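Local coordinates for putative cell adhesion protein (Bacteroides thetaiotaomicron, PDB 4DGU) that probably serves as a fimbrillin-like pilus component in cell adhesion and carries sites that bind zinc ions, at residues E149-N154 and S173-V178; F79-P84 and V121-K126. One frame throughout, in Å; residues are numbered along the deposited sequence.

From the N terminus, the chain first reaches interaction 2, where 79-84 meets 121-126 and closes a loop of 36 residues that contains strands 98-102 and 108-114. The chain then follows strand 120-135 to its end and enters strand 147-159, on which interaction 1 opens; its partner 173-178 closes a shorter loop of 18 residues. The two loops are in series, neither nesting nor crossing. Interaction 2 joins two strands of the nine-stranded mixed sheet, whereas interaction 1 belongs to the six-stranded antiparallel sheet. Their centres are about 28 Å apart, on opposite sides of the chain's centre, yet strand 120-135 connects them physically: its Val132 packs against Leu150 and Val178.

Interaction 1: residues E149-N154 and S173-V178; sequences ELSLKN and SENIEV. With ZN (zinc ion), chain C.
Glu149 lays its CB near the amide oxygen of Asn175, CB to OD1 3.6 Å, the two side chains crossing at about a right angle on the face of the sheet they share with Ser151 and Glu177. With CG anti to the carbonyl carbon (chi1 -61°), the chain of Glu149 also passes Glu177, CG to its CA 4.2 Å. At the tip, Glu149 OE2 accepts a hydrogen bond of 3.1 Å from a water, which also donates weakly to Asn175 O. Shortening Glu149 to an alanine would probably leave this water without its carboxylate partner and open a gap beside Glu177. The backbones form an antiparallel ladder: Leu150 and Ile176 exchange two nearly straight bonds, and Leu152 and Glu174 two more. On the other face Leu150 CG rests against Val178 CG2 at 3.8 Å, while Ile176 CD1 meets Leu152 CB at 4.0 Å. Ile200 and Val132 also pack on Leu150, so this part of the face is apolar, whereas Glu174 on it carries the metal-binding carboxylate. Just beyond the ladder CB of Asn154 points toward 173-178, and its ND2 donates a weak bond to Glu174 OE1 (3.2 Å, 134° at the hydrogen), with the amide and carboxylate planes 35° apart. The second oxygen of that carboxylate, Glu174 OE2, binds the zinc ion at 1.9 Å, and Glu155, the residue after Asn154, supplies another ligand. The metal thus bridges the two strands through carboxylates whose mutual repulsion it would be expected to offset, with Asn154 lending the Glu174 group a weak second hold.

Interaction 2: residues F79-P84 and V121-K126; sequences FYAHYP and VSLKFK
The strand segments 79-83 and 121-126 run 8.1 Å apart at closest approach, with 52° between their directions and no hydrogen bond joining them, so the contact is made mainly by side chains. Ala81 lies in the middle. Its CB points toward the other strand and meets two partners, Leu123 CD1 at 3.8 Å and Phe125 CZ also at 3.8 Å. The ring of Phe125, its CG anti to the carbonyl carbon (chi1 -79°), swings back to reach the alanine obliquely. Both strands pair with 108-114, which lies between them in the mixed sheet; side chains of its two outer neighbours meet across a sheet that branches or curls, consistent with the transthyretin-like beta-sandwich fold of the fimbrillin family. Toward one end, Phe79 and Val121 cross at about a right angle, ring atom CD2 lying 3.9 Å from Val121 CG1, and Phe79 CB approaches Leu123 CD2 at 4.2 Å. Phe14 of strand 13-20 packs on both Phe79 and Val121, while Ile46 of strand 45-50 packs against Ala81 and Leu123. Toward the other end Tyr83 contributes only its root, CB to Phe125 CE2 4.2 Å. Its CG is anti to the backbone N (chi1 -177°), and the ring leads away from 121-126 to a hydroxyl hydrogen-bonded with Glu44.

Interaction 1: residues E149-N154 and S173-V178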
loop_
_atom_site.group_PDB
_atom_site.type_symbol
_atom_site.label_atom_id
_atom_site.label_comp_id
_atom_site.label_asym_id
_atom_site.label_seq_id
_atom_site.Cartn_x
_atom_site.Cartn_y
_atom_site.Cartn_z
ATOM N N GLU A 149 3.110 19.475 -17.271
ATOM C CA GLU A 149 4.481 19.026 -17.508
ATOM C C GLU A 149 4.979 18.143 -16.369
ATOM O O GLU A 149 4.582 18.335 -15.229
ATOM C CB GLU A 149 5.417 20.230 -17.643
ATOM C CG GLU A 149 5.119 21.175 -18.792
ATOM C CD GLU A 149 6.028 22.391 -18.788
ATOM O OE1 GLU A 149 5.877 23.242 -17.878
ATOM O OE2 GLU A 149 6.910 22.478 -19.675
ATOM N N LEU A 150 5.881 17.210 -16.673
ATOM C CA LEU A 150 6.539 16.356 -15.681
ATOM C C LEU A 150 8.043 16.546 -15.762
ATOM O O LEU A 150 8.570 16.729 -16.861
ATOM C CB LEU A 150 6.212 14.865 -15.893
ATOM C CG LEU A 150 4.777 14.420 -15.762
ATOM C CD1 LEU A 150 4.660 12.938 -16.118
ATOM C CD2 LEU A 150 4.195 14.733 -14.354
ATOM N N SER A 151 8.735 16.496 -14.629
ATOM C CA SER A 151 10.192 16.615 -14.601
ATOM C C SER A 151 10.740 15.255 -14.179
ATOM O O SER A 151 10.703 14.892 -12.993
ATOM C CB SER A 151 10.656 17.745 -13.683
ATOM O OG SER A 151 12.068 17.727 -13.564
ATOM N N LEU A 152 11.167 14.474 -15.187
ATOM C CA LEU A 152 11.654 13.105 -15.041
ATOM C C LEU A 152 12.895 12.857 -15.878
ATOM O O LEU A 152 13.222 13.645 -16.755
ATOM C CB LEU A 152 10.557 12.129 -15.489
ATOM C CG LEU A 152 9.290 12.059 -14.651
ATOM C CD1 LEU A 152 8.245 11.230 -15.346
ATOM C CD2 LEU A 152 9.573 11.524 -13.233
ATOM N N LYS A 153 13.557 11.725 -15.645
ATOM C CA LYS A 153 14.723 11.327 -16.413
ATOM C C LYS A 153 14.217 10.810 -17.764
ATOM O O LYS A 153 13.253 10.037 -17.838
ATOM C CB LYS A 153 15.551 10.314 -15.621
ATOM C CG LYS A 153 16.192 10.960 -14.399
ATOM C CD LYS A 153 16.715 9.971 -13.378
ATOM C CE LYS A 153 16.908 10.624 -12.022
ATOM N NZ LYS A 153 17.800 11.817 -12.069
ATOM N N ASN A 154 14.822 11.311 -18.845
ATOM C CA ASN A 154 14.362 11.063 -20.199
ATOM C C ASN A 154 15.383 10.305 -21.065
ATOM O O ASN A 154 15.231 10.268 -22.289
ATOM C CB ASN A 154 14.012 12.426 -20.795
ATOM C CG ASN A 154 13.229 12.398 -22.064
ATOM O OD1 ASN A 154 12.165 11.793 -22.153
ATOM N ND2 ASN A 154 13.752 13.064 -23.076
ATOM N N SER A 173 16.941 15.314 -14.483
ATOM C CA SER A 173 15.525 15.335 -14.786
ATOM C C SER A 173 15.223 16.448 -15.785
ATOM O O SER A 173 15.798 17.530 -15.686
ATOM C CB SER A 173 14.719 15.482 -13.504
ATOM O OG SER A 173 14.917 14.339 -12.688
ATOM N N GLU A 174 14.381 16.149 -16.793
ATOM C CA GLU A 174 14.010 17.094 -17.860
ATOM C C GLU A 174 12.525 17.338 -17.875
ATOM O O GLU A 174 11.767 16.425 -17.555
ATOM C CB GLU A 174 14.421 16.562 -19.247
ATOM C CG GLU A 174 15.857 16.091 -19.384
ATOM C CD GLU A 174 16.249 15.781 -20.810
ATOM O OE1 GLU A 174 15.375 15.355 -21.599
ATOM O OE2 GLU A 174 17.429 16.023 -21.150
ATOM N N ASN A 175 12.099 18.513 -18.342
ATOM C CA ASN A 175 10.674 18.822 -18.440
ATOM C C ASN A 175 10.098 18.270 -19.725
ATOM O O ASN A 175 10.576 18.561 -20.822
ATOM C CB ASN A 175 10.383 20.319 -18.299
ATOM C CG ASN A 175 9.968 20.671 -16.895
ATOM O OD1 ASN A 175 8.790 20.589 -16.533
ATOM N ND2 ASN A 175 10.945 20.975 -16.049
ATOM N N ILE A 176 9.078 17.440 -19.557
ATOM C CA ILE A 176 8.336 16.743 -20.607
ATOM C C ILE A 176 6.884 17.222 -20.550
ATOM O O ILE A 176 6.248 17.068 -19.511
ATOM C CB ILE A 176 8.447 15.183 -20.397
ATOM C CG1 ILE A 176 9.934 14.703 -20.294
ATOM C CG2 ILE A 176 7.689 14.409 -21.490
ATOM C CD1 ILE A 176 10.228 13.703 -19.127
ATOM N N GLU A 177 6.366 17.804 -21.644
ATOM C CA GLU A 177 4.961 18.207 -21.692
ATOM C C GLU A 177 4.081 16.951 -21.943
ATOM O O GLU A 177 4.442 16.085 -22.756
ATOM C CB GLU A 177 4.713 19.280 -22.752
ATOM C CG GLU A 177 3.440 20.072 -22.491
ATOM C CD GLU A 177 2.990 21.052 -23.560
ATOM O OE1 GLU A 177 3.828 21.485 -24.387
ATOM O OE2 GLU A 177 1.793 21.419 -23.541
ATOM N N VAL A 178 2.954 16.852 -21.211
ATOM C CA VAL A 178 2.044 15.709 -21.277
ATOM C C VAL A 178 0.883 16.046 -22.214
ATOM O O VAL A 178 0.237 17.082 -22.083
ATOM C CB VAL A 178 1.574 15.253 -19.861
ATOM C CG1 VAL A 178 0.696 13.998 -19.925
ATOM C CG2 VAL A 178 2.762 14.983 -18.961
HETATM ZN ZN ZN C . 18.011 14.613 -22.251
HETATM O O HOH W 1 9.234 21.548 -21.566
#

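Interaction 2: residues F79-P84 and V121-K126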
loop_
_atom_site.group_PDB
_atom_site.type_symbol
_atom_site.label_atom_id
_atom_site.label_comp_id
_atom_site.label_asym_id
_atom_site.label_seq_id
_atom_site.Cartn_x
_atom_site.Cartn_y
_atom_site.Cartn_z
ATOM N N PHE A 79 9.708 -16.170 -31.447
ATOM C CA PHE A 79 9.847 -14.931 -32.178
ATOM C C PHE A 79 9.914 -13.765 -31.187
ATOM O O PHE A 79 9.376 -13.864 -30.095
ATOM C CB PHE A 79 8.702 -14.740 -33.174
ATOM C CG PHE A 79 8.646 -15.785 -34.249
ATOM C CD1 PHE A 79 9.409 -15.659 -35.403
ATOM C CD2 PHE A 79 7.826 -16.905 -34.115
ATOM C CE1 PHE A 79 9.379 -16.645 -36.390
ATOM C CE2 PHE A 79 7.784 -17.874 -35.100
ATOM C CZ PHE A 79 8.567 -17.739 -36.233
ATOM N N TYR A 80 10.616 -12.685 -31.574
ATOM C CA TYR A 80 10.836 -11.462 -30.814
ATOM C C TYR A 80 10.563 -10.298 -31.712
ATOM O O TYR A 80 10.977 -10.328 -32.868
ATOM C CB TYR A 80 12.270 -11.397 -30.280
ATOM C CG TYR A 80 12.618 -12.543 -29.362
ATOM C CD1 TYR A 80 12.249 -12.523 -28.020
ATOM C CD2 TYR A 80 13.290 -13.669 -29.840
ATOM C CE1 TYR A 80 12.564 -13.579 -27.166
ATOM C CE2 TYR A 80 13.627 -14.724 -28.992
ATOM C CZ TYR A 80 13.262 -14.674 -27.652
ATOM O OH TYR A 80 13.543 -15.724 -26.806
ATOM N N ALA A 81 9.863 -9.272 -31.221
ATOM C CA ALA A 81 9.535 -8.133 -32.063
ATOM C C ALA A 81 9.599 -6.809 -31.316
ATOM O O ALA A 81 9.197 -6.733 -30.154
ATOM C CB ALA A 81 8.148 -8.320 -32.670
ATOM N N HIS A 82 10.068 -5.762 -32.004
ATOM C CA HIS A 82 10.123 -4.386 -31.508
ATOM C C HIS A 82 9.181 -3.501 -32.298
ATOM O O HIS A 82 9.113 -3.612 -33.517
ATOM C CB HIS A 82 11.550 -3.808 -31.589
ATOM C CG HIS A 82 12.509 -4.398 -30.607
ATOM N ND1 HIS A 82 12.698 -3.844 -29.350
ATOM C CD2 HIS A 82 13.310 -5.482 -30.736
ATOM C CE1 HIS A 82 13.608 -4.602 -28.757
ATOM N NE2 HIS A 82 14.002 -5.605 -29.548
ATOM N N TYR A 83 8.447 -2.635 -31.592
ATOM C CA TYR A 83 7.582 -1.624 -32.174
ATOM C C TYR A 83 7.769 -0.317 -31.413
ATOM O O TYR A 83 7.578 -0.298 -30.210
ATOM C CB TYR A 83 6.089 -1.996 -32.246
ATOM C CG TYR A 83 5.318 -0.891 -32.936
ATOM C CD1 TYR A 83 5.401 -0.717 -34.318
ATOM C CD2 TYR A 83 4.622 0.068 -32.197
ATOM C CE1 TYR A 83 4.779 0.359 -34.949
ATOM C CE2 TYR A 83 3.999 1.153 -32.817
ATOM C CZ TYR A 83 4.073 1.288 -34.196
ATOM O OH TYR A 83 3.458 2.346 -34.815
ATOM N N PRO A 84 8.143 0.789 -32.090
ATOM C CA PRO A 84 8.437 0.923 -33.542
ATOM C C PRO A 84 9.673 0.103 -33.979
ATOM O O PRO A 84 10.438 -0.354 -33.122
ATOM C CB PRO A 84 8.671 2.436 -33.702
ATOM C CG PRO A 84 8.041 3.081 -32.489
ATOM C CD PRO A 84 8.287 2.081 -31.394
ATOM N N VAL A 121 0.737 -16.586 -36.384
ATOM C CA VAL A 121 1.626 -16.437 -35.242
ATOM C C VAL A 121 1.147 -15.192 -34.467
ATOM O O VAL A 121 1.107 -14.105 -35.031
ATOM C CB VAL A 121 3.117 -16.370 -35.692
ATOM C CG1 VAL A 121 4.043 -15.913 -34.560
ATOM C CG2 VAL A 121 3.577 -17.715 -36.266
ATOM N N SER A 122 0.724 -15.377 -33.204
ATOM C CA SER A 122 0.249 -14.267 -32.367
ATOM C C SER A 122 1.365 -13.702 -31.503
ATOM O O SER A 122 1.828 -14.379 -30.589
ATOM C CB SER A 122 -0.906 -14.705 -31.473
ATOM O OG SER A 122 -1.924 -15.326 -32.239
ATOM N N LEU A 123 1.790 -12.478 -31.790
ATOM C CA LEU A 123 2.806 -11.797 -31.007
ATOM C C LEU A 123 2.146 -11.121 -29.822
ATOM O O LEU A 123 1.223 -10.322 -30.021
ATOM C CB LEU A 123 3.587 -10.756 -31.851
ATOM C CG LEU A 123 4.602 -11.282 -32.843
ATOM C CD1 LEU A 123 4.985 -10.205 -33.788
ATOM C CD2 LEU A 123 5.867 -11.788 -32.139
ATOM N N LYS A 124 2.628 -11.448 -28.595
ATOM C CA LYS A 124 2.121 -10.903 -27.318
ATOM C C LYS A 124 3.001 -9.729 -26.896
ATOM O O LYS A 124 4.092 -9.919 -26.329
ATOM C CB LYS A 124 2.055 -11.982 -26.208
ATOM C CG LYS A 124 1.352 -13.298 -26.597
ATOM C CD LYS A 124 -0.155 -13.204 -26.566
ATOM C CE LYS A 124 -0.811 -14.556 -26.415
ATOM N NZ LYS A 124 -0.825 -15.020 -24.992
ATOM N N PHE A 125 2.511 -8.503 -27.178
ATOM C CA PHE A 125 3.261 -7.304 -26.881
ATOM C C PHE A 125 3.086 -6.769 -25.444
ATOM O O PHE A 125 1.972 -6.632 -24.921
ATOM C CB PHE A 125 2.895 -6.194 -27.865
ATOM C CG PHE A 125 3.580 -6.345 -29.202
ATOM C CD1 PHE A 125 2.997 -7.095 -30.221
ATOM C CD2 PHE A 125 4.815 -5.737 -29.444
ATOM C CE1 PHE A 125 3.638 -7.225 -31.458
ATOM C CE2 PHE A 125 5.453 -5.881 -30.676
ATOM C CZ PHE A 125 4.861 -6.621 -31.675
ATOM N N LYS A 126 4.227 -6.501 -24.810
ATOM C CA LYS A 126 4.386 -5.786 -23.564
ATOM C C LYS A 126 4.685 -4.311 -23.920
ATOM O O LYS A 126 5.419 -4.090 -24.887
ATOM C CB LYS A 126 5.569 -6.368 -22.755
ATOM C CG LYS A 126 5.424 -7.791 -22.266
ATOM C CD LYS A 126 6.688 -8.255 -21.561
ATOM C CE LYS A 126 6.597 -9.672 -21.021
ATOM N NZ LYS A 126 7.940 -10.133 -20.558
#